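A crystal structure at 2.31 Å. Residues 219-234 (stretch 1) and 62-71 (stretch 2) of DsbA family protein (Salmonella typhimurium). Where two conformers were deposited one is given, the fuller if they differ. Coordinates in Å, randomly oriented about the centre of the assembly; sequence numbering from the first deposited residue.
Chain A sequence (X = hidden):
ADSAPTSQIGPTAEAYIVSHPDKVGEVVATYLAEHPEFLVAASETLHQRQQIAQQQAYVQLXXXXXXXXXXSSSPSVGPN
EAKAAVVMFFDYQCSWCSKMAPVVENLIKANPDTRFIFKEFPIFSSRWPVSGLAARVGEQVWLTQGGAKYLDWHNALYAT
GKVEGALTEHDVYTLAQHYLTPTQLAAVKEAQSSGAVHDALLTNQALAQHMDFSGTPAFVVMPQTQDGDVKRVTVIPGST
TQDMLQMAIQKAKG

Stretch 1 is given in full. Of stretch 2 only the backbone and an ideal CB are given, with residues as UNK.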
# COMPACT_ATOMS: atom_id res chain seq x y z
N PHE A 219 -20.21 -3.91 9.01
CA PHE A 219 -21.48 -4.62 9.12
C PHE A 219 -21.44 -5.53 10.34
O PHE A 219 -20.42 -6.20 10.56
CB PHE A 219 -21.77 -5.50 7.90
CG PHE A 219 -21.91 -4.75 6.61
CD1 PHE A 219 -20.80 -4.52 5.81
CD2 PHE A 219 -23.15 -4.30 6.19
CE1 PHE A 219 -20.92 -3.83 4.62
CE2 PHE A 219 -23.28 -3.61 4.99
CZ PHE A 219 -22.16 -3.37 4.21
N VAL A 220 -22.54 -5.58 11.09
CA VAL A 220 -22.78 -6.62 12.08
C VAL A 220 -24.03 -7.39 11.66
O VAL A 220 -25.11 -6.80 11.51
CB VAL A 220 -22.97 -6.07 13.50
CG1 VAL A 220 -22.95 -7.24 14.49
CG2 VAL A 220 -21.92 -5.03 13.82
N VAL A 221 -23.87 -8.69 11.50
CA VAL A 221 -24.95 -9.59 11.11
C VAL A 221 -25.16 -10.58 12.26
O VAL A 221 -24.22 -11.27 12.67
CB VAL A 221 -24.63 -10.31 9.80
CG1 VAL A 221 -25.85 -11.05 9.28
CG2 VAL A 221 -24.07 -9.29 8.77
N MET A 222 -26.38 -10.64 12.78
CA MET A 222 -26.64 -11.36 14.01
C MET A 222 -28.13 -11.68 14.11
O MET A 222 -28.96 -10.94 13.57
CB MET A 222 -26.18 -10.54 15.22
CG MET A 222 -26.98 -9.28 15.41
SD MET A 222 -26.30 -8.15 16.64
CE MET A 222 -25.86 -9.27 17.98
N PRO A 223 -28.49 -12.77 14.79
CA PRO A 223 -29.90 -12.99 15.13
C PRO A 223 -30.37 -11.90 16.09
O PRO A 223 -29.61 -11.38 16.89
CB PRO A 223 -29.90 -14.37 15.81
CG PRO A 223 -28.55 -14.96 15.52
CD PRO A 223 -27.62 -13.79 15.39
N GLN A 224 -31.66 -11.58 15.99
CA GLN A 224 -32.19 -10.54 16.85
C GLN A 224 -32.54 -11.06 18.23
O GLN A 224 -32.41 -10.32 19.21
CB GLN A 224 -33.41 -9.90 16.19
CG GLN A 224 -33.12 -9.10 14.91
CD GLN A 224 -34.05 -7.92 14.77
OE1 GLN A 224 -33.68 -6.80 15.10
NE2 GLN A 224 -35.27 -8.18 14.32
N THR A 225 -32.98 -12.32 18.34
CA THR A 225 -33.36 -12.88 19.63
C THR A 225 -32.10 -13.17 20.42
O THR A 225 -31.15 -13.76 19.90
CB THR A 225 -34.12 -14.20 19.48
OG1 THR A 225 -33.22 -15.16 18.91
CG2 THR A 225 -35.34 -14.01 18.58
N GLN A 226 -32.11 -12.79 21.70
CA GLN A 226 -30.86 -12.75 22.43
C GLN A 226 -30.43 -14.19 22.70
O GLN A 226 -30.99 -14.89 23.56
CB GLN A 226 -30.96 -11.91 23.69
CG GLN A 226 -29.55 -11.38 23.96
CD GLN A 226 -29.40 -10.48 25.16
OE1 GLN A 226 -30.29 -10.37 26.00
NE2 GLN A 226 -28.31 -9.71 25.16
N ASP A 227 -29.45 -14.64 21.92
CA ASP A 227 -28.87 -15.97 21.92
C ASP A 227 -27.37 -15.75 21.96
O ASP A 227 -26.85 -14.91 21.21
CB ASP A 227 -29.29 -16.73 20.66
CG ASP A 227 -28.98 -18.21 20.73
OD1 ASP A 227 -29.11 -18.81 21.82
OD2 ASP A 227 -28.60 -18.78 19.67
N GLY A 228 -26.67 -16.46 22.83
CA GLY A 228 -25.25 -16.23 22.96
C GLY A 228 -24.44 -17.06 21.98
O GLY A 228 -23.26 -17.35 22.21
N ASP A 229 -25.08 -17.45 20.87
CA ASP A 229 -24.44 -18.31 19.89
C ASP A 229 -23.50 -17.47 19.04
O ASP A 229 -23.90 -16.85 18.05
CB ASP A 229 -25.48 -19.05 19.05
CG ASP A 229 -24.93 -20.31 18.43
OD1 ASP A 229 -25.71 -21.12 17.88
OD2 ASP A 229 -23.68 -20.48 18.44
N VAL A 230 -22.23 -17.44 19.46
CA VAL A 230 -21.17 -16.75 18.74
C VAL A 230 -21.14 -17.19 17.28
O VAL A 230 -20.72 -16.44 16.38
CB VAL A 230 -19.80 -17.01 19.43
CG1 VAL A 230 -19.82 -16.52 20.88
CG2 VAL A 230 -19.42 -18.49 19.35
N LYS A 231 -21.62 -18.42 17.02
CA LYS A 231 -21.57 -19.05 15.71
C LYS A 231 -22.57 -18.47 14.72
O LYS A 231 -22.45 -18.77 13.53
CB LYS A 231 -21.83 -20.56 15.86
CG LYS A 231 -21.52 -21.36 14.60
CD LYS A 231 -20.03 -21.36 14.30
CE LYS A 231 -19.24 -22.14 15.35
NZ LYS A 231 -19.51 -23.60 15.27
N ARG A 232 -23.53 -17.65 15.17
CA ARG A 232 -24.51 -17.04 14.27
C ARG A 232 -24.27 -15.55 14.03
O ARG A 232 -25.13 -14.89 13.44
CB ARG A 232 -25.93 -17.25 14.81
CG ARG A 232 -26.37 -18.71 14.90
CD ARG A 232 -27.85 -18.86 14.54
NE ARG A 232 -28.73 -18.49 15.66
CZ ARG A 232 -30.02 -18.17 15.56
NH1 ARG A 232 -30.64 -18.18 14.38
NH2 ARG A 232 -30.72 -17.86 16.65
N VAL A 233 -23.13 -15.01 14.45
CA VAL A 233 -22.84 -13.58 14.34
C VAL A 233 -21.64 -13.39 13.42
O VAL A 233 -20.66 -14.13 13.50
CB VAL A 233 -22.52 -12.97 15.72
CG1 VAL A 233 -22.23 -11.48 15.61
CG2 VAL A 233 -23.63 -13.27 16.72
N THR A 234 -21.69 -12.37 12.57
CA THR A 234 -20.54 -12.12 11.73
C THR A 234 -20.30 -10.61 11.69
O THR A 234 -21.25 -9.84 11.51
CB THR A 234 -20.75 -12.66 10.31
OG1 THR A 234 -21.29 -13.98 10.38
CG2 THR A 234 -19.40 -12.79 9.62
N UNK A 62 -20.38 -7.38 19.78
CA UNK A 62 -21.74 -7.41 19.23
C UNK A 62 -22.73 -8.01 20.21
O UNK A 62 -23.83 -7.48 20.39
CB UNK A 62 -21.77 -8.20 17.92
N UNK A 63 -22.36 -9.12 20.85
CA UNK A 63 -23.26 -9.72 21.84
C UNK A 63 -23.48 -8.78 23.01
O UNK A 63 -24.59 -8.67 23.53
CB UNK A 63 -22.70 -11.05 22.34
N UNK A 64 -22.43 -8.07 23.44
CA UNK A 64 -22.58 -7.18 24.59
C UNK A 64 -23.46 -5.97 24.26
O UNK A 64 -24.25 -5.51 25.11
CB UNK A 64 -21.21 -6.71 25.07
N UNK A 65 -23.37 -5.42 23.05
CA UNK A 65 -24.13 -4.23 22.69
C UNK A 65 -25.33 -4.54 21.80
O UNK A 65 -25.78 -3.69 21.04
CB UNK A 65 -23.21 -3.23 21.99
N UNK A 66 -25.86 -5.76 21.89
CA UNK A 66 -27.00 -6.15 21.06
C UNK A 66 -28.13 -5.12 21.13
O UNK A 66 -28.69 -4.72 20.09
CB UNK A 66 -27.52 -7.52 21.49
N UNK A 67 -28.51 -4.70 22.33
CA UNK A 67 -29.68 -3.83 22.45
C UNK A 67 -29.46 -2.53 21.69
O UNK A 67 -30.36 -2.05 20.98
CB UNK A 67 -29.99 -3.54 23.92
N UNK A 68 -28.27 -1.95 21.83
CA UNK A 68 -27.96 -0.73 21.11
C UNK A 68 -27.90 -0.98 19.61
O UNK A 68 -28.42 -0.19 18.82
CB UNK A 68 -26.64 -0.14 21.60
N UNK A 69 -27.26 -2.08 19.20
CA UNK A 69 -27.16 -2.40 17.78
C UNK A 69 -28.53 -2.53 17.13
O UNK A 69 -28.72 -2.14 15.97
CB UNK A 69 -26.37 -3.70 17.59
N UNK A 70 -29.50 -3.09 17.86
CA UNK A 70 -30.81 -3.39 17.30
C UNK A 70 -31.87 -2.37 17.72
O UNK A 70 -33.06 -2.60 17.48
CB UNK A 70 -31.25 -4.79 17.72
N UNK A 71 -31.45 -1.26 18.33
CA UNK A 71 -32.35 -0.20 18.77
C UNK A 71 -33.41 0.10 17.72
O UNK A 71 -33.10 0.25 16.53
CB UNK A 71 -31.56 1.07 19.09

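Position 62 is helical, and its CA-to-CB bond points toward the strand. The ideal CB already lies 3.8 Å from V220 CG1, 4.0 Å from V233 CG1 and 4.2 Å from M222 CE. With methyls that close, a small apolar residue suits best. The deposited residue is alanine: A62 packs its CB against V220 and V233, and its carbonyl O sits 3.6 Å from M222 CE.

At position 63 the CB points sideways, with nothing of stretch 1 within 5.5 Å, so only a longer side chain can make contact. Within such a reach lie the methyls of V230 and V233 and the backbone of D227 and G228; leucine, isoleucine or methionine would serve. It is L63, rotamer m,t, whose end comes nearer: CD1 lies 3.9 Å from V230 CG1, and CD2 lies 4.1 Å from V233 CG2 and 3.7 Å from D227 O.

Positions 64 and 65 point away from stretch 1, which imposes little on either. They are Q64 and Y65; Y65 leaves helical phi/psi and holds the N-cap position of the next helix segment.

Position 66 points toward the end of the strand and the loop after it, where P223, Q224, T225 and D227 present O atoms, beyond the reach of a short side chain. A long donor is called for; lysine could satisfy some acceptors, arginine more of them. The deposited residue is arginine. In the conformer given, R66 NH2 donates to P223 O at 2.9 Å, near the guanidinium plane. Weak bonds run from NE to P223 O and to Q224 O, both 3.4 Å, and from NH1 to D227 O, also 3.4 Å. T225 O lies over one face, 3.2 Å from NH2 but at a poor angle for bonding; M222 CE covers the opposite face. Water extends the network: one molecule accepts from R66 NH1 and Q226 NE2 while donating to L63 O.

Positions 67 and 68 find no partner in stretch 1, so many residues would do; they are A67 and E68.

Position 69 points toward M222, its ideal CB 4.6 Å from SD. A medium apolar chain could pack against both M222 and V220. L69 does so, CD1 lying 3.9 Å from M222 SD and CD2 4.3 Å from V220 CG2.

Position 70, just past the helix, has its ideal CB 4.1 Å from Q224 OE1; a polar donor could suit, as could an apolar chain reaching M222 SD. The deposited L70 places CD2 4.2 Å from M222 SD and CD1 3.7 Å from Q224 O.

Position 71 is out of reach; it is S71.

Stretch 2 62-71: ALQYRAELLS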
# COMPACT_ATOMS: atom_id res chain seq x y z
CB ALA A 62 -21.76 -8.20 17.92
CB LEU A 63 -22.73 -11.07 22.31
CG LEU A 63 -22.72 -12.11 21.19
CD1 LEU A 63 -21.95 -13.38 21.60
CD2 LEU A 63 -24.14 -12.45 20.73
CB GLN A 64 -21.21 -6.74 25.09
CG GLN A 64 -21.26 -5.79 26.27
CD GLN A 64 -19.91 -5.21 26.67
OE1 GLN A 64 -18.84 -5.68 26.26
NE2 GLN A 64 -19.96 -4.16 27.48
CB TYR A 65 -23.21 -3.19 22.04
CG TYR A 65 -22.18 -2.68 23.03
CD1 TYR A 65 -22.50 -1.70 23.96
CD2 TYR A 65 -20.91 -3.23 23.07
CE1 TYR A 65 -21.56 -1.26 24.89
CE2 TYR A 65 -19.97 -2.81 23.98
CZ TYR A 65 -20.29 -1.82 24.89
OH TYR A 65 -19.34 -1.42 25.79
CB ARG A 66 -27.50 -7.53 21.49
CG ARG A 66 -28.65 -8.06 20.64
CD ARG A 66 -29.21 -9.38 21.18
NE ARG A 66 -29.15 -10.44 20.17
CZ ARG A 66 -28.29 -11.46 20.22
NH1 ARG A 66 -27.43 -11.56 21.22
NH2 ARG A 66 -28.30 -12.37 19.26
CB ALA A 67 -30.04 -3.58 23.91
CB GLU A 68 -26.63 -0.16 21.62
CG GLU A 68 -26.71 0.29 23.08
CD GLU A 68 -26.27 -0.80 24.08
OE1 GLU A 68 -25.49 -0.48 25.00
OE2 GLU A 68 -26.66 -1.98 23.93
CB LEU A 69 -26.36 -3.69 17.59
CG LEU A 69 -24.85 -3.62 17.81
CD1 LEU A 69 -24.27 -5.02 17.92
CD2 LEU A 69 -24.16 -2.84 16.71
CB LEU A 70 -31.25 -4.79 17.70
CG LEU A 70 -30.21 -5.88 17.49
CD1 LEU A 70 -30.76 -7.22 17.90
CD2 LEU A 70 -29.75 -5.88 16.07
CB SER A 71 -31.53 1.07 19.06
OG SER A 71 -32.40 2.16 19.30
O HOH W 1 -26.62 -10.55 23.59
O HOH W 2 -26.37 -14.85 18.62
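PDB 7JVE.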